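Galactose mutarotase related enzyme (Lactobacillus acidophilus, PDB 3DCD) is of unknown function but probably binds carbohydrate and may act as a sugar isomerase of the galactose mutarotase kind. Local coordinates at residues E84-D97 / F107-N119. Numbering follows the deposited sequence. Where two conformers were deposited one is given.
Sequences ENHTKESITFLLKD and FKFEFRVNYNLMN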
# COMPACT_ATOMS: atom_id res chain seq x y z
N GLU A 84 13.23 -5.33 -15.17
CA GLU A 84 13.33 -6.65 -15.80
C GLU A 84 12.66 -6.72 -17.17
O GLU A 84 13.14 -7.42 -18.07
CB GLU A 84 12.74 -7.72 -14.87
CG GLU A 84 13.00 -9.13 -15.39
CD GLU A 84 12.54 -10.21 -14.45
OE1 GLU A 84 11.39 -10.16 -13.98
OE2 GLU A 84 13.34 -11.14 -14.20
N ASN A 85 11.54 -6.01 -17.30
CA ASN A 85 10.72 -6.02 -18.51
C ASN A 85 9.99 -4.67 -18.58
O ASN A 85 9.53 -4.18 -17.55
CB ASN A 85 9.72 -7.17 -18.46
CG ASN A 85 8.83 -7.25 -19.70
OD1 ASN A 85 9.22 -7.82 -20.72
ND2 ASN A 85 7.63 -6.70 -19.59
N HIS A 86 9.90 -4.07 -19.76
CA HIS A 86 9.19 -2.80 -19.91
C HIS A 86 8.62 -2.68 -21.31
O HIS A 86 9.37 -2.59 -22.27
CB HIS A 86 10.13 -1.62 -19.61
CG HIS A 86 9.47 -0.27 -19.67
ND1 HIS A 86 10.18 0.88 -19.92
CD2 HIS A 86 8.18 0.11 -19.51
CE1 HIS A 86 9.36 1.92 -19.91
NE2 HIS A 86 8.14 1.47 -19.65
N THR A 87 7.29 -2.73 -21.42
CA THR A 87 6.58 -2.52 -22.68
C THR A 87 5.63 -1.32 -22.50
O THR A 87 5.60 -0.71 -21.42
CB THR A 87 5.81 -3.78 -23.13
OG1 THR A 87 4.89 -4.16 -22.10
CG2 THR A 87 6.77 -4.94 -23.41
N LYS A 88 4.86 -0.97 -23.53
CA LYS A 88 4.08 0.26 -23.46
C LYS A 88 3.15 0.29 -22.26
O LYS A 88 3.02 1.33 -21.63
CB LYS A 88 3.31 0.56 -24.75
CG LYS A 88 2.71 1.98 -24.74
CD LYS A 88 2.07 2.40 -26.07
CE LYS A 88 1.49 3.81 -25.94
NZ LYS A 88 1.22 4.50 -27.26
N GLU A 89 2.51 -0.83 -21.95
CA GLU A 89 1.49 -0.86 -20.88
C GLU A 89 1.87 -1.72 -19.69
O GLU A 89 1.01 -2.06 -18.87
CB GLU A 89 0.14 -1.34 -21.43
CG GLU A 89 -0.51 -0.48 -22.49
CD GLU A 89 -1.68 -1.19 -23.17
OE1 GLU A 89 -2.07 -2.28 -22.70
OE2 GLU A 89 -2.19 -0.70 -24.19
N SER A 90 3.15 -2.09 -19.58
CA SER A 90 3.59 -2.95 -18.48
C SER A 90 5.05 -2.73 -18.11
O SER A 90 5.89 -2.48 -18.98
CB SER A 90 3.37 -4.42 -18.83
OG SER A 90 3.58 -5.24 -17.68
N ILE A 91 5.35 -2.86 -16.83
CA ILE A 91 6.76 -2.78 -16.37
C ILE A 91 6.91 -3.64 -15.13
O ILE A 91 6.02 -3.71 -14.29
CB ILE A 91 7.22 -1.31 -16.15
CG1 ILE A 91 8.71 -1.22 -15.80
CG2 ILE A 91 6.34 -0.59 -15.10
CD1 ILE A 91 9.30 0.14 -16.07
N THR A 92 8.04 -4.34 -15.04
CA THR A 92 8.29 -5.20 -13.90
C THR A 92 9.64 -4.80 -13.34
O THR A 92 10.61 -4.76 -14.07
CB THR A 92 8.31 -6.71 -14.30
OG1 THR A 92 7.05 -7.06 -14.88
CG2 THR A 92 8.59 -7.62 -13.09
N PHE A 93 9.63 -4.46 -12.06
CA PHE A 93 10.83 -4.19 -11.28
C PHE A 93 11.23 -5.41 -10.45
O PHE A 93 10.39 -6.11 -9.88
CB PHE A 93 10.59 -2.99 -10.35
CG PHE A 93 10.24 -1.71 -11.08
CD1 PHE A 93 11.24 -0.86 -11.52
CD2 PHE A 93 8.90 -1.38 -11.31
CE1 PHE A 93 10.92 0.33 -12.21
CE2 PHE A 93 8.57 -0.21 -11.99
CZ PHE A 93 9.57 0.65 -12.44
N LEU A 94 12.54 -5.65 -10.39
CA LEU A 94 13.08 -6.77 -9.68
C LEU A 94 14.11 -6.31 -8.67
O LEU A 94 15.03 -5.54 -8.98
CB LEU A 94 13.71 -7.74 -10.67
CG LEU A 94 14.55 -8.91 -10.15
CD1 LEU A 94 13.77 -9.87 -9.27
CD2 LEU A 94 15.20 -9.66 -11.35
N LEU A 95 13.96 -6.82 -7.46
CA LEU A 95 14.95 -6.64 -6.40
C LEU A 95 15.34 -8.01 -5.83
O LEU A 95 14.48 -8.82 -5.47
CB LEU A 95 14.39 -5.75 -5.28
CG LEU A 95 15.26 -5.57 -4.01
CD1 LEU A 95 16.53 -4.75 -4.32
CD2 LEU A 95 14.45 -4.94 -2.87
N LYS A 96 16.65 -8.25 -5.77
CA LYS A 96 17.19 -9.43 -5.13
C LYS A 96 17.86 -9.03 -3.83
O LYS A 96 18.22 -7.87 -3.62
CB LYS A 96 18.22 -10.12 -6.04
CG LYS A 96 17.64 -10.68 -7.33
CD LYS A 96 18.72 -11.23 -8.24
CE LYS A 96 18.09 -11.73 -9.53
NZ LYS A 96 19.08 -12.28 -10.48
N ASP A 97 18.04 -10.01 -2.95
CA ASP A 97 18.83 -9.82 -1.74
C ASP A 97 20.25 -9.42 -2.11
O ASP A 97 20.78 -9.80 -3.16
CB ASP A 97 18.83 -11.09 -0.88
CG ASP A 97 19.49 -12.28 -1.59
OD1 ASP A 97 20.67 -12.57 -1.30
OD2 ASP A 97 18.84 -12.94 -2.43
N PHE A 107 17.48 -13.68 4.58
CA PHE A 107 16.84 -14.47 3.55
C PHE A 107 17.30 -14.05 2.17
O PHE A 107 17.60 -12.87 1.92
CB PHE A 107 15.32 -14.37 3.64
CG PHE A 107 14.77 -14.92 4.92
CD1 PHE A 107 14.65 -16.30 5.11
CD2 PHE A 107 14.41 -14.07 5.96
CE1 PHE A 107 14.15 -16.81 6.30
CE2 PHE A 107 13.91 -14.57 7.16
CZ PHE A 107 13.77 -15.95 7.32
N LYS A 108 17.35 -15.04 1.27
CA LYS A 108 17.60 -14.79 -0.13
C LYS A 108 16.26 -14.83 -0.85
O LYS A 108 15.43 -15.67 -0.55
CB LYS A 108 18.55 -15.85 -0.69
CG LYS A 108 19.91 -15.88 0.01
CD LYS A 108 20.86 -16.89 -0.65
CE LYS A 108 21.32 -16.47 -2.05
NZ LYS A 108 21.96 -15.12 -2.14
N PHE A 109 16.05 -13.91 -1.79
CA PHE A 109 14.75 -13.81 -2.44
C PHE A 109 14.86 -13.15 -3.81
O PHE A 109 15.87 -12.51 -4.12
CB PHE A 109 13.78 -12.99 -1.57
CG PHE A 109 14.27 -11.57 -1.29
CD1 PHE A 109 15.00 -11.29 -0.15
CD2 PHE A 109 14.02 -10.54 -2.20
CE1 PHE A 109 15.48 -9.99 0.09
CE2 PHE A 109 14.50 -9.25 -1.97
CZ PHE A 109 15.22 -8.98 -0.82
N GLU A 110 13.79 -13.28 -4.59
CA GLU A 110 13.54 -12.43 -5.74
C GLU A 110 12.19 -11.76 -5.48
O GLU A 110 11.19 -12.46 -5.33
CB GLU A 110 13.49 -13.24 -7.04
CG GLU A 110 14.83 -13.88 -7.45
CD GLU A 110 14.74 -14.68 -8.75
OE1 GLU A 110 13.62 -14.91 -9.27
OE2 GLU A 110 15.80 -15.08 -9.25
N PHE A 111 12.17 -10.43 -5.43
CA PHE A 111 10.93 -9.67 -5.21
C PHE A 111 10.62 -8.85 -6.45
O PHE A 111 11.40 -7.97 -6.82
CB PHE A 111 11.08 -8.74 -4.00
CG PHE A 111 9.85 -7.88 -3.71
CD1 PHE A 111 8.57 -8.41 -3.84
CD2 PHE A 111 9.99 -6.57 -3.25
CE1 PHE A 111 7.40 -7.62 -3.56
CE2 PHE A 111 8.87 -5.78 -2.95
CZ PHE A 111 7.57 -6.30 -3.10
N ARG A 112 9.48 -9.13 -7.07
CA ARG A 112 9.08 -8.44 -8.29
C ARG A 112 7.82 -7.61 -8.05
O ARG A 112 6.86 -8.10 -7.46
CB ARG A 112 8.84 -9.45 -9.42
CG ARG A 112 10.13 -9.98 -10.05
CD ARG A 112 9.81 -11.09 -11.07
NE ARG A 112 11.02 -11.58 -11.71
CZ ARG A 112 11.79 -12.54 -11.20
NH1 ARG A 112 11.47 -13.12 -10.05
NH2 ARG A 112 12.87 -12.91 -11.84
N VAL A 113 7.85 -6.36 -8.50
CA VAL A 113 6.69 -5.49 -8.50
C VAL A 113 6.37 -5.18 -9.96
O VAL A 113 7.16 -4.55 -10.68
CB VAL A 113 6.91 -4.17 -7.68
CG1 VAL A 113 5.64 -3.32 -7.69
CG2 VAL A 113 7.29 -4.50 -6.24
N ASN A 114 5.21 -5.67 -10.39
CA ASN A 114 4.77 -5.48 -11.75
C ASN A 114 3.61 -4.52 -11.76
O ASN A 114 2.69 -4.65 -10.96
CB ASN A 114 4.31 -6.80 -12.37
CG ASN A 114 3.58 -6.59 -13.70
OD1 ASN A 114 4.19 -6.33 -14.74
ND2 ASN A 114 2.27 -6.69 -13.67
N TYR A 115 3.67 -3.55 -12.67
CA TYR A 115 2.58 -2.61 -12.90
C TYR A 115 2.12 -2.80 -14.33
O TYR A 115 2.94 -2.84 -15.25
CB TYR A 115 3.07 -1.17 -12.74
CG TYR A 115 3.48 -0.82 -11.34
CD1 TYR A 115 4.82 -0.82 -10.97
CD2 TYR A 115 2.52 -0.48 -10.38
CE1 TYR A 115 5.20 -0.49 -9.67
CE2 TYR A 115 2.88 -0.15 -9.08
CZ TYR A 115 4.22 -0.15 -8.73
OH TYR A 115 4.57 0.18 -7.45
N ASN A 116 0.81 -2.89 -14.52
CA ASN A 116 0.30 -2.98 -15.87
C ASN A 116 -1.05 -2.30 -16.03
O ASN A 116 -1.83 -2.20 -15.07
CB ASN A 116 0.30 -4.42 -16.37
CG ASN A 116 -0.77 -5.25 -15.76
OD1 ASN A 116 -1.94 -5.15 -16.15
ND2 ASN A 116 -0.39 -6.10 -14.80
N LEU A 117 -1.31 -1.81 -17.24
CA LEU A 117 -2.54 -1.08 -17.56
C LEU A 117 -3.54 -1.86 -18.39
O LEU A 117 -3.17 -2.61 -19.30
CB LEU A 117 -2.21 0.19 -18.35
CG LEU A 117 -1.43 1.28 -17.62
CD1 LEU A 117 -1.07 2.40 -18.57
CD2 LEU A 117 -2.28 1.79 -16.47
N MSE A 118 -4.80 -1.65 -18.04
CA MSE A 118 -5.96 -2.10 -18.80
C MSE A 118 -6.96 -0.95 -18.75
O MSE A 118 -7.55 -0.73 -17.69
CB MSE A 118 -6.55 -3.34 -18.12
CG MSE A 118 -7.92 -3.78 -18.63
SE MSE A 118 -7.78 -5.09 -20.06
CE MSE A 118 -7.16 -6.62 -19.01
N ASN A 119 -7.14 -0.21 -19.84
CA ASN A 119 -7.98 0.97 -19.80
C ASN A 119 -7.56 1.90 -18.65
O ASN A 119 -6.37 2.17 -18.49
CB ASN A 119 -9.46 0.57 -19.73
CG ASN A 119 -9.92 -0.16 -20.98
OD1 ASN A 119 -10.89 -0.91 -20.95
ND2 ASN A 119 -9.24 0.08 -22.08
O HOH W 1 19.68 -14.03 -4.47
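Arg-112 grips Glu-84 side-on across the antiparallel sheet of this galactose mutarotase-like fold, reaching past strand 90-96 to the strand beyond. Arg-112 NE donates a 2.7 Å hydrogen bond to Glu-84 OE1 and Arg-112 NH2 one of 3.0 Å to Glu-84 OE2, a two-pronged salt bridge, each oxygen met on its syn side, with carboxylate and guanidinium nearly coplanar (22°). Leu-94 CD1 sits over the centre of one guanidinium face, 3.8 Å from CZ of Arg-112. On its own strand Glu-110 OE1 takes NH1 of Arg-112 at 2.9 Å, so one arginine ties two acids into a network. A leucine in place of Arg-112 would probably leave the Glu-84 and Glu-110 carboxylates without their shared countercharge and Glu-84 freer to turn.

The backbone ladder joins strands 90-96 and 109-118: Ile-91, Phe-93 and Leu-95 each exchange two hydrogen bonds with Tyr-115, Val-113 and Phe-111. On the other, buried face the Phe-93 and Tyr-115 rings meet edge to edge, Phe-93 CE2 3.9 Å from Tyr-115 CD1, and Ile-14 of strand 10-15 packs against both. Tyr-115 OH is hydrogen-bonded to Ala-19 O. Glu-84 and Asn-85 both face Thr-92 in a classic beta bulge, consistent with Glu-84 being set toward Arg-112.

Where the strands part, Asp-97 acts as a clasp. A chi1 of 63° puts its CG between backbone N and carbonyl carbon and the carboxylate against Lys-108: OD1 salt-bridges NZ through its syn lone pair and also pairs with Arg-102, while Asp-97 OD2 accepts Phe-109 N at 3.0 Å from above the carboxylate plane.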